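Local coordinates for protein-glutamine deamidase Cif (Burkholderia pseudomallei, PDB 3GQM), which deamidates a glutamine side chain of host NEDD8 to glutamate, disabling cullin-RING ubiquitin ligases and inhibiting the host cell cycle, at residues I63-R68 with A108-K113; M41-G46 with Y271-G276; L162-A167 with H258-R263. All blocks are in the same frame, centred on the assembly; numbering follows the deposited sequence.

Contact 1 (I63-R68 with A108-K113)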
# COMPACT_ATOMS: atom_id res chain seq x y z
N ILE A 63 -3.45 13.04 -8.93
CA ILE A 63 -2.66 14.25 -9.17
C ILE A 63 -3.56 15.44 -9.42
O ILE A 63 -3.09 16.54 -9.46
CB ILE A 63 -1.66 14.10 -10.36
CG1 ILE A 63 -2.43 13.67 -11.62
CG2 ILE A 63 -0.48 13.14 -9.98
CD1 ILE A 63 -1.65 13.81 -12.90
N ALA A 64 -4.86 15.22 -9.60
CA ALA A 64 -5.78 16.35 -9.70
C ALA A 64 -6.16 16.92 -8.35
O ALA A 64 -6.91 17.92 -8.31
CB ALA A 64 -7.04 15.98 -10.49
N ARG A 65 -5.66 16.32 -7.26
CA ARG A 65 -5.93 16.83 -5.90
C ARG A 65 -5.29 18.18 -5.59
O ARG A 65 -4.08 18.36 -5.71
CB ARG A 65 -5.51 15.82 -4.82
CG ARG A 65 -6.33 14.52 -4.83
CD ARG A 65 -5.65 13.46 -4.00
NE ARG A 65 -6.43 12.22 -3.99
CZ ARG A 65 -6.04 11.10 -3.40
NH1 ARG A 65 -4.85 11.03 -2.75
NH2 ARG A 65 -6.85 10.05 -3.44
N ASP A 66 -6.11 19.11 -5.10
CA ASP A 66 -5.66 20.46 -4.79
C ASP A 66 -5.41 20.54 -3.32
O ASP A 66 -6.34 20.43 -2.57
CB ASP A 66 -6.77 21.45 -5.13
CG ASP A 66 -6.28 22.89 -5.23
OD1 ASP A 66 -5.18 23.24 -4.70
OD2 ASP A 66 -7.01 23.67 -5.87
N PRO A 67 -4.15 20.74 -2.91
CA PRO A 67 -3.79 20.79 -1.50
C PRO A 67 -4.37 22.00 -0.74
O PRO A 67 -4.61 21.88 0.45
CB PRO A 67 -2.26 20.84 -1.50
CG PRO A 67 -1.88 21.39 -2.84
CD PRO A 67 -2.98 20.95 -3.79
N ARG A 68 -4.57 23.14 -1.43
CA ARG A 68 -5.24 24.31 -0.84
C ARG A 68 -6.72 23.98 -0.53
O ARG A 68 -7.19 24.25 0.55
CB ARG A 68 -5.18 25.56 -1.76
N ALA A 108 -2.20 1.62 0.60
CA ALA A 108 -2.30 0.76 -0.56
C ALA A 108 -3.18 1.40 -1.66
O ALA A 108 -2.83 1.37 -2.85
CB ALA A 108 -2.84 -0.66 -0.18
N ASN A 109 -4.33 1.94 -1.28
CA ASN A 109 -5.23 2.56 -2.26
C ASN A 109 -4.55 3.73 -3.01
O ASN A 109 -4.60 3.80 -4.21
CB ASN A 109 -6.54 3.01 -1.58
CG ASN A 109 -7.47 1.86 -1.28
OD1 ASN A 109 -7.35 0.76 -1.82
ND2 ASN A 109 -8.37 2.09 -0.37
N ASN A 110 -3.90 4.62 -2.28
CA ASN A 110 -3.24 5.78 -2.87
C ASN A 110 -1.96 5.49 -3.66
O ASN A 110 -1.77 6.05 -4.75
CB ASN A 110 -3.02 6.83 -1.79
CG ASN A 110 -4.33 7.55 -1.49
OD1 ASN A 110 -4.94 8.10 -2.41
ND2 ASN A 110 -4.83 7.47 -0.23
N ILE A 111 -1.08 4.62 -3.14
CA ILE A 111 0.11 4.22 -3.93
C ILE A 111 -0.29 3.44 -5.19
O ILE A 111 0.36 3.58 -6.26
CB ILE A 111 1.14 3.44 -3.07
CG1 ILE A 111 1.79 4.41 -2.04
CG2 ILE A 111 2.18 2.75 -3.99
CD1 ILE A 111 2.43 3.71 -0.80
N PHE A 112 -1.34 2.63 -5.08
CA PHE A 112 -1.92 1.99 -6.26
C PHE A 112 -2.34 3.02 -7.35
O PHE A 112 -2.01 2.83 -8.53
CB PHE A 112 -3.16 1.16 -5.88
CG PHE A 112 -3.78 0.38 -7.04
CD1 PHE A 112 -3.38 -0.95 -7.31
CD2 PHE A 112 -4.77 0.99 -7.87
CE1 PHE A 112 -3.92 -1.69 -8.37
CE2 PHE A 112 -5.35 0.27 -8.94
CZ PHE A 112 -4.93 -1.07 -9.20
N LYS A 113 -3.12 4.05 -6.97
CA LYS A 113 -3.49 5.12 -7.89
C LYS A 113 -2.23 5.81 -8.42
O LYS A 113 -2.10 5.97 -9.65
CB LYS A 113 -4.43 6.15 -7.21
CG LYS A 113 -5.89 5.60 -6.98
CD LYS A 113 -6.71 6.58 -6.09
CE LYS A 113 -6.87 8.00 -6.74
NZ LYS A 113 -7.89 7.90 -7.81
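Arg65, in the turn just ahead of helix 67-80, points the end of its guanidinium at one oxygen, OD1 of Asn110 on helix 104-116. That helix begins at Cys104, the probable catalytic cysteine, and packs on the antiparallel sheet, an arrangement consistent with the papain-like (clan CA) fold; the side chain of Asn110 is about 11 Å from that of Cys104. NH2 of Arg65 lies 2.9 Å from OD1 of Asn110. NH1 of Arg65 lies 3.0 Å from the same OD1. Both bonds are bent, with N-H...O angles near 140°, as expected when two nitrogens share one acceptor. The oxygen sits at the guanidinium edge, near its plane, but the amide is turned 77° against that plane. NH2 therefore meets OD1 in the carbonyl plane, whereas NH1 comes in from well above it. The Arg65 chain runs extended from CG to NE (chi3 179°), which carries the charged group to the helix.

Further contacts hold both groups in place. Asn110 ND2 donates to Leu106 O and Asn55 O, fixing the amide so that OD1 is turned to the arginine. The guanidinium also donates to main-chain carbonyls, NH1 to Val52 O and NH2 to Arg57 O; these partners, like Asn110 OD1, are neutral oxygens, which probably spread the buried charge over several carbonyls. Lys113 crosses the arginine at about a right angle, its CE 3.9 Å from Arg65 NH2. The bend at the far end of this lysine leaves NZ of Lys113 5.0 Å from NH2 of Arg65, where the like charges are probably tempered by a salt bridge from NZ to Glu117 OE2 and by bonds from NZ to the carbonyl oxygens of Tyr58, Thr60 and Ile122.

Contact 2 (M41-G46 with Y271-G276)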
# COMPACT_ATOMS: atom_id res chain seq x y z
N MET A 41 8.83 9.29 -0.51
CA MET A 41 8.69 9.20 0.94
C MET A 41 9.26 10.40 1.72
O MET A 41 8.67 10.83 2.71
CB MET A 41 9.24 7.89 1.52
CG MET A 41 8.57 6.64 0.96
SD MET A 41 6.92 6.42 1.56
CE MET A 41 5.88 6.66 0.14
N GLN A 42 10.40 10.92 1.27
CA GLN A 42 11.01 12.07 1.96
C GLN A 42 10.14 13.31 1.85
O GLN A 42 10.16 14.16 2.73
CB GLN A 42 12.40 12.41 1.36
CG GLN A 42 13.41 11.27 1.40
CD GLN A 42 14.63 11.48 0.46
OE1 GLN A 42 15.37 10.53 0.20
NE2 GLN A 42 14.84 12.72 -0.01
N SER A 43 9.38 13.44 0.78
CA SER A 43 8.58 14.66 0.54
C SER A 43 7.31 14.75 1.41
O SER A 43 6.66 15.79 1.48
CB SER A 43 8.16 14.70 -0.92
OG SER A 43 7.05 13.81 -1.15
N LEU A 44 6.99 13.66 2.09
CA LEU A 44 5.70 13.51 2.78
C LEU A 44 5.75 14.22 4.12
O LEU A 44 4.76 14.23 4.88
CB LEU A 44 5.41 12.02 2.96
CG LEU A 44 4.52 11.23 1.98
CD1 LEU A 44 4.44 11.76 0.56
CD2 LEU A 44 4.94 9.77 2.02
N SER A 45 6.91 14.80 4.43
CA SER A 45 7.01 15.66 5.60
C SER A 45 6.48 17.02 5.18
O SER A 45 6.16 17.83 6.03
CB SER A 45 8.46 15.75 6.11
OG SER A 45 9.31 16.10 5.04
N GLY A 46 6.39 17.24 3.87
CA GLY A 46 5.78 18.43 3.27
C GLY A 46 4.24 18.38 3.30
O GLY A 46 3.60 17.34 3.00
N TYR A 271 5.76 14.71 -9.60
CA TYR A 271 4.79 15.75 -9.42
C TYR A 271 4.44 15.91 -7.92
O TYR A 271 4.57 17.00 -7.35
CB TYR A 271 3.54 15.48 -10.26
CG TYR A 271 2.43 16.44 -9.91
CD1 TYR A 271 2.30 17.66 -10.57
CD2 TYR A 271 1.53 16.14 -8.88
CE1 TYR A 271 1.31 18.55 -10.22
CE2 TYR A 271 0.55 17.02 -8.52
CZ TYR A 271 0.43 18.22 -9.19
OH TYR A 271 -0.57 19.07 -8.83
N VAL A 272 4.04 14.80 -7.28
CA VAL A 272 3.62 14.83 -5.90
C VAL A 272 4.76 15.27 -5.01
O VAL A 272 4.57 16.12 -4.11
CB VAL A 272 3.03 13.44 -5.40
CG1 VAL A 272 2.77 13.50 -3.87
CG2 VAL A 272 1.75 13.10 -6.17
N ALA A 273 5.94 14.72 -5.27
CA ALA A 273 7.12 15.15 -4.55
C ALA A 273 7.46 16.62 -4.82
O ALA A 273 8.18 17.22 -4.05
CB ALA A 273 8.34 14.23 -4.84
N GLY A 274 6.95 17.20 -5.91
CA GLY A 274 7.34 18.57 -6.29
C GLY A 274 6.82 19.56 -5.25
O GLY A 274 6.74 20.78 -5.52
N LEU A 275 6.52 19.02 -4.07
CA LEU A 275 5.70 19.64 -3.03
C LEU A 275 4.57 20.29 -3.73
O LEU A 275 4.34 21.50 -3.59
CB LEU A 275 6.48 20.59 -2.11
CG LEU A 275 5.97 20.98 -0.68
CD1 LEU A 275 5.36 22.37 -0.62
CD2 LEU A 275 5.09 19.95 0.06
N GLY A 276 3.87 19.46 -4.51
CA GLY A 276 2.69 19.84 -5.25
C GLY A 276 1.94 18.60 -5.68
O GLY A 276 1.23 17.97 -4.88
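Ser43 presses its side chain against the last turn of helix 262-273, with OG 3.7 Å from Ala273 CA. Its CB is 4.0 Å from Ala273 CB, and the two backbones come close enough here for the CA atoms of Ser43 and Ala273 to be 5.3 Å apart. No hydrogen bond crosses this tight spot. The hydroxyl sits between the backbone N and the carbonyl carbon (chi1 78°), a position from which OG bonds back to Leu40 O while its flank rests on the alanine. Beside it Val272 O is held by Ser49 OG.

The elements joined are the turn between helices 29-42 and 47-53 and the C-terminal end of the chain, which leaves helical geometry at Gly274. Gly46 stands at the N-cap position of helix 47-53, its N bonded to Ser43 O at 2.8 Å, which closes the turn that faces the chain terminus.

Toward solvent the packing thins to one branch of a leucine. CD2 of Leu275 lies 3.6 Å from Gly46 CA, directly against bare backbone, since the glycine has no side chain to intervene. The Leu275 side chain also touches Ser48 and Ser49, although the residue as a whole is exposed and the place of its backbone N is less certain in the model. Ser45 is likewise exposed and turns to its own segment: its OG donates to Gln42 O at 3.1 Å, nearly along the C=O axis.

Contact 3 (L162-A167 with H258-R263)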
# COMPACT_ATOMS: atom_id res chain seq x y z
N LEU A 162 0.24 -3.94 -1.14
CA LEU A 162 0.50 -4.06 -2.56
C LEU A 162 1.69 -5.01 -2.82
O LEU A 162 2.62 -5.04 -2.04
CB LEU A 162 0.84 -2.69 -3.12
CG LEU A 162 -0.15 -1.53 -2.94
CD1 LEU A 162 0.40 -0.24 -3.65
CD2 LEU A 162 -1.47 -1.89 -3.60
N ILE A 163 1.60 -5.74 -3.92
CA ILE A 163 2.71 -6.45 -4.50
C ILE A 163 3.06 -5.78 -5.82
O ILE A 163 2.22 -5.74 -6.71
CB ILE A 163 2.33 -7.92 -4.79
CG1 ILE A 163 1.96 -8.61 -3.46
CG2 ILE A 163 3.54 -8.61 -5.40
CD1 ILE A 163 1.06 -9.84 -3.59
N ASP A 164 4.27 -5.24 -5.93
CA ASP A 164 4.74 -4.62 -7.15
C ASP A 164 5.49 -5.67 -8.02
O ASP A 164 6.41 -6.34 -7.53
CB ASP A 164 5.68 -3.49 -6.76
CG ASP A 164 6.04 -2.58 -7.94
OD1 ASP A 164 5.62 -2.82 -9.07
OD2 ASP A 164 6.79 -1.63 -7.72
N LEU A 165 5.08 -5.82 -9.25
CA LEU A 165 5.68 -6.79 -10.20
C LEU A 165 6.24 -6.05 -11.43
O LEU A 165 5.66 -6.11 -12.52
CB LEU A 165 4.62 -7.82 -10.66
CG LEU A 165 3.94 -8.59 -9.53
CD1 LEU A 165 2.67 -9.28 -10.00
CD2 LEU A 165 4.88 -9.65 -8.94
N PRO A 166 7.35 -5.34 -11.26
CA PRO A 166 7.84 -4.63 -12.45
C PRO A 166 8.41 -5.60 -13.44
O PRO A 166 8.91 -6.65 -13.04
CB PRO A 166 8.97 -3.73 -11.91
CG PRO A 166 9.37 -4.31 -10.57
CD PRO A 166 8.24 -5.21 -10.09
N ALA A 167 8.36 -5.28 -14.73
CA ALA A 167 9.10 -6.13 -15.69
C ALA A 167 10.60 -5.78 -15.65
O ALA A 167 10.99 -4.61 -15.69
CB ALA A 167 8.53 -6.02 -17.10
N HIS A 258 -3.23 -4.84 -11.95
CA HIS A 258 -3.46 -3.77 -12.91
C HIS A 258 -2.11 -3.39 -13.48
O HIS A 258 -1.17 -3.10 -12.73
CB HIS A 258 -4.02 -2.56 -12.17
CG HIS A 258 -4.63 -1.53 -13.06
ND1 HIS A 258 -3.89 -0.83 -13.98
CD2 HIS A 258 -5.90 -1.07 -13.15
CE1 HIS A 258 -4.68 0.01 -14.63
NE2 HIS A 258 -5.90 -0.11 -14.15
N GLU A 259 -2.03 -3.30 -14.80
CA GLU A 259 -0.79 -2.85 -15.41
C GLU A 259 -0.48 -1.41 -15.04
O GLU A 259 -1.39 -0.62 -14.71
CB GLU A 259 -0.82 -2.98 -16.95
CG GLU A 259 -1.94 -2.20 -17.62
CD GLU A 259 -2.01 -2.52 -19.12
OE1 GLU A 259 -1.08 -2.11 -19.84
OE2 GLU A 259 -2.96 -3.20 -19.58
N TYR A 260 0.81 -1.09 -15.12
CA TYR A 260 1.22 0.30 -15.05
C TYR A 260 2.38 0.57 -15.97
O TYR A 260 3.20 -0.33 -16.29
CB TYR A 260 1.53 0.73 -13.59
CG TYR A 260 2.79 0.14 -12.95
CD1 TYR A 260 4.04 0.79 -13.06
CD2 TYR A 260 2.72 -1.07 -12.23
CE1 TYR A 260 5.19 0.26 -12.46
CE2 TYR A 260 3.86 -1.61 -11.63
CZ TYR A 260 5.08 -0.93 -11.72
OH TYR A 260 6.16 -1.50 -11.12
N ASP A 261 2.42 1.81 -16.43
CA ASP A 261 3.56 2.36 -17.12
C ASP A 261 4.60 2.85 -16.12
O ASP A 261 4.34 3.76 -15.35
CB ASP A 261 3.14 3.59 -17.92
CG ASP A 261 4.29 4.13 -18.73
OD1 ASP A 261 4.47 3.64 -19.85
OD2 ASP A 261 5.04 5.01 -18.25
N PHE A 262 5.81 2.30 -16.16
CA PHE A 262 6.83 2.80 -15.24
C PHE A 262 7.18 4.29 -15.28
O PHE A 262 7.41 4.92 -14.24
CB PHE A 262 8.11 1.96 -15.35
CG PHE A 262 9.13 2.32 -14.35
CD1 PHE A 262 8.98 1.90 -13.01
CD2 PHE A 262 10.24 3.11 -14.71
CE1 PHE A 262 9.91 2.26 -12.05
CE2 PHE A 262 11.19 3.48 -13.77
CZ PHE A 262 11.04 3.06 -12.43
N ARG A 263 7.28 4.86 -16.47
CA ARG A 263 7.60 6.31 -16.56
C ARG A 263 6.46 7.16 -16.05
O ARG A 263 6.69 8.23 -15.50
CB ARG A 263 7.92 6.74 -18.00
CG ARG A 263 9.24 6.19 -18.53
CD ARG A 263 9.58 6.91 -19.88
NE ARG A 263 10.73 6.31 -20.56
CZ ARG A 263 11.98 6.42 -20.12
NH1 ARG A 263 12.96 5.84 -20.80
NH2 ARG A 263 12.26 7.10 -19.01
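Tyr260 drives its phenol end against Asp164, the hydroxyl donating to OD1 of the carboxylate; the 2.5 Å between Tyr260 OH and Asp164 OD1 is very short in the model, and its exact length is uncertain. The oxygen arrives at the ring edge, near its plane, on the CE2 side, and OD1 of Asp164 lies 3.3 Å from Tyr260 CE2. Carboxylate and ring are not coplanar but turned 52° against each other, and the two side chains cross at about a right angle. CB of Pro166 rests 3.7 Å from Tyr260 OH. The tyrosine ring leaves its backbone between N and the carbonyl carbon (chi1 70°), a setting that aims it at strand 159-165; Asp164 meets it with CG anti to its backbone N (chi1 -169°).

The other carboxylate oxygen, OD2, forms a salt bridge with Arg33 NE of helix 29-42. One buried acid is thus gripped by a phenol on one oxygen and a guanidinium on the other, which would probably favour its ionised form. Asp261 follows as the N-cap of helix 262-273, its OD2 accepting from Gln264 N, so the helix starts one residue after Asp261, two after the tyrosine.

Within the antiparallel sheet the two strands are not neighbours: strand 147-154 runs between 159-165 and 253-260, and the Tyr260-Asp164 bond reaches across it. At the start of that middle strand Asn147 ties both segments, its ND2 bonding Tyr260 O and its OD1 Ala167 N. Met115 of helix 104-116 touches both Asp164 and Tyr260, while Phe262 packs on Arg29, Leu32 and Arg33, placing the pair between the sheet, helix 104-116 and helix 29-42.

Contacts 1 and 3 are buried, whereas contact 2 lies at the surface. Their chemistry follows: the buried pair rely on polar grips, a guanidinium on an amide oxygen in contact 1 and a phenol on a carboxylate in contact 3, while contact 2 joins its segments by van der Waals contact alone. Helix 104-116 connects the two buried sites directly, Phe112 CZ packing 3.4 Å from His258 CB and Ile111 on Leu162. Helix 262-273 runs from contact 3 at its start to contact 2 at its end, their centres about 21 Å apart. Contacts 1 and 2 meet where Tyr271 OH packs on Ile63 O.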